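Local coordinates for protein acetyl-CoA acetyltransferase (Elizabethkingia anophelis NUHP1, PDB 6BN2) that probably catalyses the reversible condensation of two acetyl-CoA molecules into acetoacetyl-CoA, as a homotetrameric enzyme of the thiolase family, at residues Glu11-Ser16 with Met267-Met272; Val15-Thr20 with Ile365-Ile370. All coordinates share one frame; numbering follows the deposited sequence. Where two conformers were deposited one is given.

Contact 1: Glu11-Ser16 with Met267-Met272; sequences EVFIVS and MSKEKM
F13 and M272 meet because of how each leaves its backbone: F13 has CG anti to its own carbonyl carbon (chi1 -66°), while M272 starts with CG wedged between backbone N and carbonyl carbon (chi1 78°) and then runs straight out through SD to CE. The thioether crosses the phenyl side chain at about a right angle and sets its methyl over the middle of one ring face, M272 CE lying 3.5 Å from the centroid of F13, nearly on the ring normal, in a CH-pi contact. M272 SD sits obliquely, nearest CG of F13 at 3.5 Å, which makes this a Met-aromatic contact. M267 O lies at the ring edge, in plane, and K269 CB comes up obliquely to CE2 of F13. Farther along the strand, both methyls of V15 rest on M267 SD, and V15 CG1 also touches M272 CB at 4.0 Å.

The backbones are joined at one hydrogen-bonded antiparallel pair: F13 N gives to M267 O at 2.9 Å, and M267 N gives back to F13 O, also at 2.9 Å. Farther out, a water donates to E11 O (2.7 Å) and accepts from K269 N, bridging the first residue of the helix to E11. E11 OE1 lies against K269 CD, but its carboxylate pairs through OE2 with K282. S268 is the N-cap residue: its OG accepts from K271 N at 3.1 Å and also hydrogen-bonds E116. Antiparallel neighbours 12-24 and 258-268 lie inside the thiolase sheet, and strand 258-268 passes directly into helix 269-274 through this N-cap, packing the helix start on F13.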
ATOM      1  N   GLU A  11       2.289  24.674  -3.843  1.00 25.03           N
ATOM      2  CA  GLU A  11       2.348  24.018  -5.137  1.00 21.98           C
ATOM      3  C   GLU A  11       3.229  22.776  -5.067  1.00 22.22           C
ATOM      4  O   GLU A  11       4.133  22.672  -4.230  1.00 22.72           O
ATOM      5  CB  GLU A  11       2.889  24.980  -6.198  1.00 22.92           C
ATOM      6  CG  GLU A  11       2.007  26.185  -6.445  1.00 29.95           C
ATOM      7  CD  GLU A  11       2.703  27.233  -7.295  1.00 39.37           C
ATOM      8  OE1 GLU A  11       3.783  27.711  -6.884  1.00 40.90           O
ATOM      9  OE2 GLU A  11       2.176  27.567  -8.373  1.00 42.78           O
ATOM     10  N   VAL A  12       2.954  21.823  -5.953  1.00 19.23           N
ATOM     11  CA  VAL A  12       3.733  20.598  -6.063  1.00 17.81           C
ATOM     12  C   VAL A  12       4.196  20.470  -7.498  1.00 18.72           C
ATOM     13  O   VAL A  12       3.372  20.483  -8.419  1.00 18.91           O
ATOM     14  CB  VAL A  12       2.920  19.354  -5.669  1.00 17.33           C
ATOM     15  CG1 VAL A  12       3.832  18.116  -5.647  1.00 16.95           C
ATOM     16  CG2 VAL A  12       2.262  19.594  -4.318  1.00 18.04           C
ATOM     17  N   PHE A  13       5.500  20.342  -7.683  1.00 16.82           N
ATOM     18  CA  PHE A  13       6.094  20.254  -9.008  1.00 16.45           C
ATOM     19  C   PHE A  13       6.711  18.888  -9.239  1.00 15.54           C
ATOM     20  O   PHE A  13       7.196  18.246  -8.309  1.00 17.64           O
ATOM     21  CB  PHE A  13       7.165  21.322  -9.175  1.00 17.35           C
ATOM     22  CG  PHE A  13       6.617  22.701  -9.170  1.00 18.71           C
ATOM     23  CD1 PHE A  13       6.199  23.287 -10.361  1.00 20.86           C
ATOM     24  CD2 PHE A  13       6.485  23.406  -7.983  1.00 19.63           C
ATOM     25  CE1 PHE A  13       5.669  24.566 -10.364  1.00 23.17           C
ATOM     26  CE2 PHE A  13       5.955  24.684  -7.983  1.00 23.90           C
ATOM     27  CZ  PHE A  13       5.550  25.263  -9.174  1.00 27.53           C
ATOM     28  N   ILE A  14       6.682  18.449 -10.494  1.00 14.76           N
ATOM     29  CA  ILE A  14       7.359  17.228 -10.920  1.00 13.80           C
ATOM     30  C   ILE A  14       8.676  17.663 -11.530  1.00 15.07           C
ATOM     31  O   ILE A  14       8.683  18.379 -12.542  1.00 17.17           O
ATOM     32  CB  ILE A  14       6.519  16.437 -11.935  1.00 14.21           C
ATOM     33  CG1 ILE A  14       5.200  15.990 -11.296  1.00 16.69           C
ATOM     34  CG2 ILE A  14       7.307  15.221 -12.436  1.00 16.35           C
ATOM     35  CD1 ILE A  14       4.169  15.539 -12.332  1.00 20.30           C
ATOM     36  N   VAL A  15       9.789  17.260 -10.914  1.00 14.07           N
ATOM     37  CA  VAL A  15      11.099  17.700 -11.393  1.00 15.95           C
ATOM     38  C   VAL A  15      11.806  16.624 -12.212  1.00 15.87           C
ATOM     39  O   VAL A  15      12.756  16.946 -12.937  1.00 18.53           O
ATOM     40  CB  VAL A  15      12.003  18.193 -10.236  1.00 17.07           C
ATOM     41  CG1 VAL A  15      11.465  19.512  -9.661  1.00 19.63           C
ATOM     42  CG2 VAL A  15      12.170  17.143  -9.142  1.00 15.99           C
ATOM     43  N   SER A  16      11.383  15.367 -12.115  0.59 16.32           N
ATOM     44  CA  SER A  16      11.886  14.339 -13.019  0.59 17.04           C
ATOM     45  C   SER A  16      10.847  13.230 -13.089  0.59 15.99           C
ATOM     46  O   SER A  16      10.021  13.073 -12.186  0.59 14.54           O
ATOM     47  CB  SER A  16      13.243  13.795 -12.562  0.59 17.87           C
ATOM     48  OG  SER A  16      13.108  13.138 -11.320  0.59 15.45           O
ATOM     49  N   MET A 267       8.572  17.922  -5.827  1.00 15.76           N
ATOM     50  CA  MET A 267       9.196  18.889  -4.937  1.00 16.63           C
ATOM     51  C   MET A 267       8.280  20.075  -4.711  1.00 18.03           C
ATOM     52  O   MET A 267       7.474  20.437  -5.573  1.00 17.29           O
ATOM     53  CB  MET A 267      10.516  19.443  -5.491  1.00 18.45           C
ATOM     54  CG  MET A 267      11.686  18.517  -5.337  1.00 20.17           C
ATOM     55  SD  MET A 267      13.198  19.250  -5.938  1.00 19.40           S
ATOM     56  CE  MET A 267      14.267  17.804  -5.803  1.00 21.49           C
ATOM     57  N   SER A 268       8.460  20.706  -3.555  1.00 17.27           N
ATOM     58  CA  SER A 268       7.914  22.033  -3.328  1.00 17.53           C
ATOM     59  C   SER A 268       8.648  23.071  -4.177  1.00 18.33           C
ATOM     60  O   SER A 268       9.768  22.855  -4.657  1.00 19.03           O
ATOM     61  CB  SER A 268       8.033  22.417  -1.856  1.00 18.84           C
ATOM     62  OG  SER A 268       9.399  22.595  -1.506  1.00 18.42           O
ATOM     63  N   LYS A 269       8.000  24.225  -4.341  1.00 19.73           N
ATOM     64  CA  LYS A 269       8.632  25.349  -5.032  1.00 21.57           C
ATOM     65  C   LYS A 269       9.926  25.756  -4.346  1.00 23.08           C
ATOM     66  O   LYS A 269      10.961  25.963  -4.995  1.00 24.95           O
ATOM     67  CB  LYS A 269       7.657  26.525  -5.088  1.00 23.66           C
ATOM     68  CG  LYS A 269       8.222  27.788  -5.755  1.00 29.95           C
ATOM     69  CD  LYS A 269       7.103  28.786  -6.024  1.00 36.95           C
ATOM     70  CE  LYS A 269       7.636  30.085  -6.607  1.00 46.17           C
ATOM     71  NZ  LYS A 269       8.394  30.855  -5.588  1.00 55.00           N
ATOM     72  N   GLU A 270       9.886  25.880  -3.016  1.00 21.04           N
ATOM     73  CA  GLU A 270      11.055  26.342  -2.284  1.00 26.14           C
ATOM     74  C   GLU A 270      12.225  25.384  -2.467  1.00 22.44           C
ATOM     75  O   GLU A 270      13.359  25.813  -2.698  1.00 23.19           O
ATOM     76  CB  GLU A 270      10.693  26.507  -0.809  1.00 33.66           C
ATOM     77  CG  GLU A 270      11.812  26.988   0.073  1.00 52.31           C
ATOM     78  CD  GLU A 270      11.388  27.069   1.529  1.00 67.32           C
ATOM     79  OE1 GLU A 270      10.168  27.002   1.798  1.00 72.86           O
ATOM     80  OE2 GLU A 270      12.272  27.190   2.402  1.00 72.03           O
ATOM     81  N   LYS A 271      11.956  24.076  -2.415  1.00 21.10           N
ATOM     82  CA  LYS A 271      13.038  23.102  -2.540  1.00 19.14           C
ATOM     83  C   LYS A 271      13.612  23.079  -3.954  1.00 20.85           C
ATOM     84  O   LYS A 271      14.838  23.078  -4.126  1.00 22.11           O
ATOM     85  CB  LYS A 271      12.537  21.715  -2.119  1.00 19.58           C
ATOM     86  CG  LYS A 271      13.534  20.571  -2.307  1.00 21.47           C
ATOM     87  CD  LYS A 271      14.857  20.747  -1.560  1.00 25.62           C
ATOM     88  CE  LYS A 271      14.726  20.682  -0.045  1.00 30.81           C
ATOM     89  NZ  LYS A 271      16.075  20.559   0.616  1.00 29.80           N
ATOM     90  N   MET A 272      12.760  23.065  -4.983  1.00 19.38           N
ATOM     91  CA  MET A 272      13.328  23.008  -6.331  1.00 22.00           C
ATOM     92  C   MET A 272      14.107  24.275  -6.660  1.00 21.12           C
ATOM     93  O   MET A 272      15.152  24.201  -7.315  1.00 24.55           O
ATOM     94  CB  MET A 272      12.241  22.741  -7.381  1.00 23.67           C
ATOM     95  CG  MET A 272      11.398  23.920  -7.753  1.00 29.85           C
ATOM     96  SD  MET A 272      10.078  23.442  -8.900  1.00 28.09           S
ATOM     97  CE  MET A 272       9.379  25.079  -9.178  1.00 26.92           C
TER
HETATM   98  O   HOH W   1       5.459  24.683  -3.086  1.00 25.47           O

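Contact 2: Val15-Thr20 with Ile365-Ile370; sequences VSAVRT and IIVTLI
V367, A17 and R19 bury the most surface here. V367 points from helix 365-370 at the strand and straddles its backbone with both methyls: V367 CG1, anti to its own backbone N (chi1 177°), comes to 3.7 Å from A17 O, while V367 CG2 reaches V18 O at 3.6 Å. The valine therefore packs largely on peptide groups. A17 turns its methyl to the helix, where A17 CB meets I370 CD1 at 3.7 Å and V367 CG2 at 4.0 Å; with so small a side chain, the helix axis comes within 7.7 Å of the strand axis, at 117° between their directions.

R19, one strand repeat on, also leaves toward the helix, extends from CG to NE and crosses T368 obliquely. R19 NE and T368 OG1 are 4.2 Å apart, and what relates them is E205, whose OE1 takes a salt bridge from NE and a hydrogen bond with OG1. That salt bridge and a second from R19 NH2 to D224 hold the buried guanidinium; NH1 adds a bent bond to T20 O. Helix 358-375 packs on strand 12-24 and, through L369 and I370 on I397, on strand 391-399, consistent with a helix of the buried central layer of the five-layered thiolase fold.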
ATOM      1  N   VAL A  15       9.789  17.260 -10.914  1.00 14.07           N
ATOM      2  CA  VAL A  15      11.099  17.700 -11.393  1.00 15.95           C
ATOM      3  C   VAL A  15      11.806  16.624 -12.212  1.00 15.87           C
ATOM      4  O   VAL A  15      12.756  16.946 -12.937  1.00 18.53           O
ATOM      5  CB  VAL A  15      12.003  18.193 -10.236  1.00 17.07           C
ATOM      6  CG1 VAL A  15      11.465  19.512  -9.661  1.00 19.63           C
ATOM      7  CG2 VAL A  15      12.170  17.143  -9.142  1.00 15.99           C
ATOM      8  N   SER A  16      11.383  15.367 -12.115  0.59 16.32           N
ATOM      9  CA  SER A  16      11.886  14.339 -13.019  0.59 17.04           C
ATOM     10  C   SER A  16      10.847  13.230 -13.089  0.59 15.99           C
ATOM     11  O   SER A  16      10.021  13.073 -12.186  0.59 14.54           O
ATOM     12  CB  SER A  16      13.243  13.795 -12.562  0.59 17.87           C
ATOM     13  OG  SER A  16      13.108  13.138 -11.320  0.59 15.45           O
ATOM     14  N   ALA A  17      10.891  12.477 -14.185  1.00 16.35           N
ATOM     15  CA  ALA A  17       9.872  11.460 -14.452  1.00 15.23           C
ATOM     16  C   ALA A  17      10.420  10.479 -15.472  1.00 13.96           C
ATOM     17  O   ALA A  17      10.732  10.880 -16.602  1.00 16.34           O
ATOM     18  CB  ALA A  17       8.581  12.112 -14.970  1.00 16.67           C
ATOM     19  N   VAL A  18      10.564   9.204 -15.089  1.00 14.34           N
ATOM     20  CA  VAL A  18      11.146   8.213 -15.998  1.00 14.22           C
ATOM     21  C   VAL A  18      10.413   6.885 -15.851  1.00 14.07           C
ATOM     22  O   VAL A  18       9.628   6.670 -14.924  1.00 13.58           O
ATOM     23  CB  VAL A  18      12.655   7.985 -15.758  1.00 13.93           C
ATOM     24  CG1 VAL A  18      13.440   9.282 -15.831  1.00 17.48           C
ATOM     25  CG2 VAL A  18      12.871   7.291 -14.380  1.00 15.48           C
ATOM     26  N   ARG A  19      10.695   5.978 -16.790  1.00 13.77           N
ATOM     27  CA  ARG A  19      10.135   4.632 -16.722  1.00 11.67           C
ATOM     28  C   ARG A  19      11.130   3.660 -17.331  1.00 14.49           C
ATOM     29  O   ARG A  19      11.905   4.039 -18.206  1.00 14.63           O
ATOM     30  CB  ARG A  19       8.812   4.532 -17.490  1.00 12.49           C
ATOM     31  CG  ARG A  19       8.978   4.805 -19.010  1.00 13.23           C
ATOM     32  CD  ARG A  19       7.632   4.607 -19.643  1.00 13.41           C
ATOM     33  NE  ARG A  19       7.569   4.664 -21.105  1.00 14.77           N
ATOM     34  CZ  ARG A  19       7.669   3.601 -21.899  1.00 14.31           C
ATOM     35  NH1 ARG A  19       7.965   2.404 -21.389  1.00 14.51           N
ATOM     36  NH2 ARG A  19       7.485   3.742 -23.205  1.00 16.03           N
ATOM     37  N   THR A  20      11.090   2.399 -16.879  1.00 14.04           N
ATOM     38  CA  THR A  20      11.772   1.345 -17.624  1.00 14.72           C
ATOM     39  C   THR A  20      11.011   1.078 -18.925  1.00 13.63           C
ATOM     40  O   THR A  20       9.834   1.426 -19.050  1.00 14.16           O
ATOM     41  CB  THR A  20      11.866   0.046 -16.799  1.00 14.71           C
ATOM     42  OG1 THR A  20      10.564  -0.552 -16.683  1.00 12.28           O
ATOM     43  CG2 THR A  20      12.402   0.305 -15.384  1.00 15.85           C
ATOM     44  N   ILE A 365       1.720   6.414 -17.114  1.00 12.74           N
ATOM     45  CA  ILE A 365       1.000   7.296 -18.035  1.00 14.10           C
ATOM     46  C   ILE A 365       1.210   8.774 -17.692  1.00 13.99           C
ATOM     47  O   ILE A 365       1.103   9.622 -18.583  1.00 13.77           O
ATOM     48  CB  ILE A 365      -0.504   6.948 -18.108  1.00 11.69           C
ATOM     49  CG1 ILE A 365      -1.220   7.143 -16.769  1.00 11.05           C
ATOM     50  CG2 ILE A 365      -0.688   5.515 -18.659  1.00 15.30           C
ATOM     51  CD1 ILE A 365      -2.758   6.917 -16.886  1.00 13.90           C
ATOM     52  N   ILE A 366       1.553   9.101 -16.441  1.00 13.56           N
ATOM     53  CA  ILE A 366       1.938  10.477 -16.114  1.00 12.87           C
ATOM     54  C   ILE A 366       3.282  10.825 -16.748  1.00 13.47           C
ATOM     55  O   ILE A 366       3.461  11.922 -17.300  1.00 13.38           O
ATOM     56  CB  ILE A 366       1.988  10.672 -14.590  1.00 13.21           C
ATOM     57  CG1 ILE A 366       0.654  10.278 -13.955  1.00 14.29           C
ATOM     58  CG2 ILE A 366       2.301  12.125 -14.271  1.00 13.89           C
ATOM     59  CD1 ILE A 366       0.709  10.326 -12.409  1.00 11.83           C
ATOM     60  N   VAL A 367       4.252   9.912 -16.649  1.00 12.94           N
ATOM     61  CA  VAL A 367       5.553  10.101 -17.297  1.00 13.01           C
ATOM     62  C   VAL A 367       5.356  10.364 -18.785  1.00 13.72           C
ATOM     63  O   VAL A 367       5.899  11.327 -19.350  1.00 13.73           O
ATOM     64  CB  VAL A 367       6.448   8.868 -17.063  1.00 11.81           C
ATOM     65  CG1 VAL A 367       7.796   9.024 -17.800  1.00 13.03           C
ATOM     66  CG2 VAL A 367       6.686   8.640 -15.558  1.00 15.07           C
ATOM     67  N   THR A 368       4.541   9.527 -19.432  1.00 11.90           N
ATOM     68  CA  THR A 368       4.307   9.694 -20.861  1.00 13.74           C
ATOM     69  C   THR A 368       3.582  11.003 -21.157  1.00 14.34           C
ATOM     70  O   THR A 368       3.949  11.712 -22.100  1.00 15.09           O
ATOM     71  CB  THR A 368       3.523   8.496 -21.392  1.00 16.66           C
ATOM     72  OG1 THR A 368       4.319   7.320 -21.210  1.00 17.04           O
ATOM     73  CG2 THR A 368       3.192   8.659 -22.879  1.00 15.30           C
ATOM     74  N   LEU A 369       2.562  11.336 -20.359  1.00 13.50           N
ATOM     75  CA  LEU A 369       1.812  12.581 -20.559  1.00 14.25           C
ATOM     76  C   LEU A 369       2.723  13.804 -20.495  1.00 14.09           C
ATOM     77  O   LEU A 369       2.590  14.723 -21.309  1.00 14.18           O
ATOM     78  CB  LEU A 369       0.703  12.687 -19.509  1.00 13.44           C
ATOM     79  CG  LEU A 369      -0.122  13.974 -19.586  1.00 13.56           C
ATOM     80  CD1 LEU A 369      -0.910  14.026 -20.896  1.00 15.34           C
ATOM     81  CD2 LEU A 369      -1.085  14.035 -18.404  1.00 14.80           C
ATOM     82  N   ILE A 370       3.644  13.845 -19.524  1.00 13.84           N
ATOM     83  CA  ILE A 370       4.578  14.976 -19.435  1.00 13.61           C
ATOM     84  C   ILE A 370       5.276  15.189 -20.767  1.00 16.20           C
ATOM     85  O   ILE A 370       5.414  16.321 -21.257  1.00 16.37           O
ATOM     86  CB  ILE A 370       5.597  14.739 -18.305  1.00 15.18           C
ATOM     87  CG1 ILE A 370       4.893  14.880 -16.958  1.00 14.78           C
ATOM     88  CG2 ILE A 370       6.799  15.706 -18.438  1.00 17.66           C
ATOM     89  CD1 ILE A 370       5.682  14.283 -15.787  1.00 15.08           C
TER

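Both contacts hang on strand 12-24: contact 1 uses its beginning and contact 2 the part just beyond, with V15 and S16 common to both; the centres of the two contacts are about 15 Å apart. They also meet directly, I14 CG2 of contact 1 touching I370 CD1 of contact 2 at 3.8 Å. Contact 1 joins the strand to its sheet neighbour 258-268, whereas contact 2 lays a helix of the C-terminal half, 358-375, across it. Contact 1 lies away from the catalytic residues and the calcium sites. Contact 2 is nearer the predicted proton acceptor H356: the side chain of R19 is about 11 Å from that of H356 and about 12 Å from a bound calcium ion.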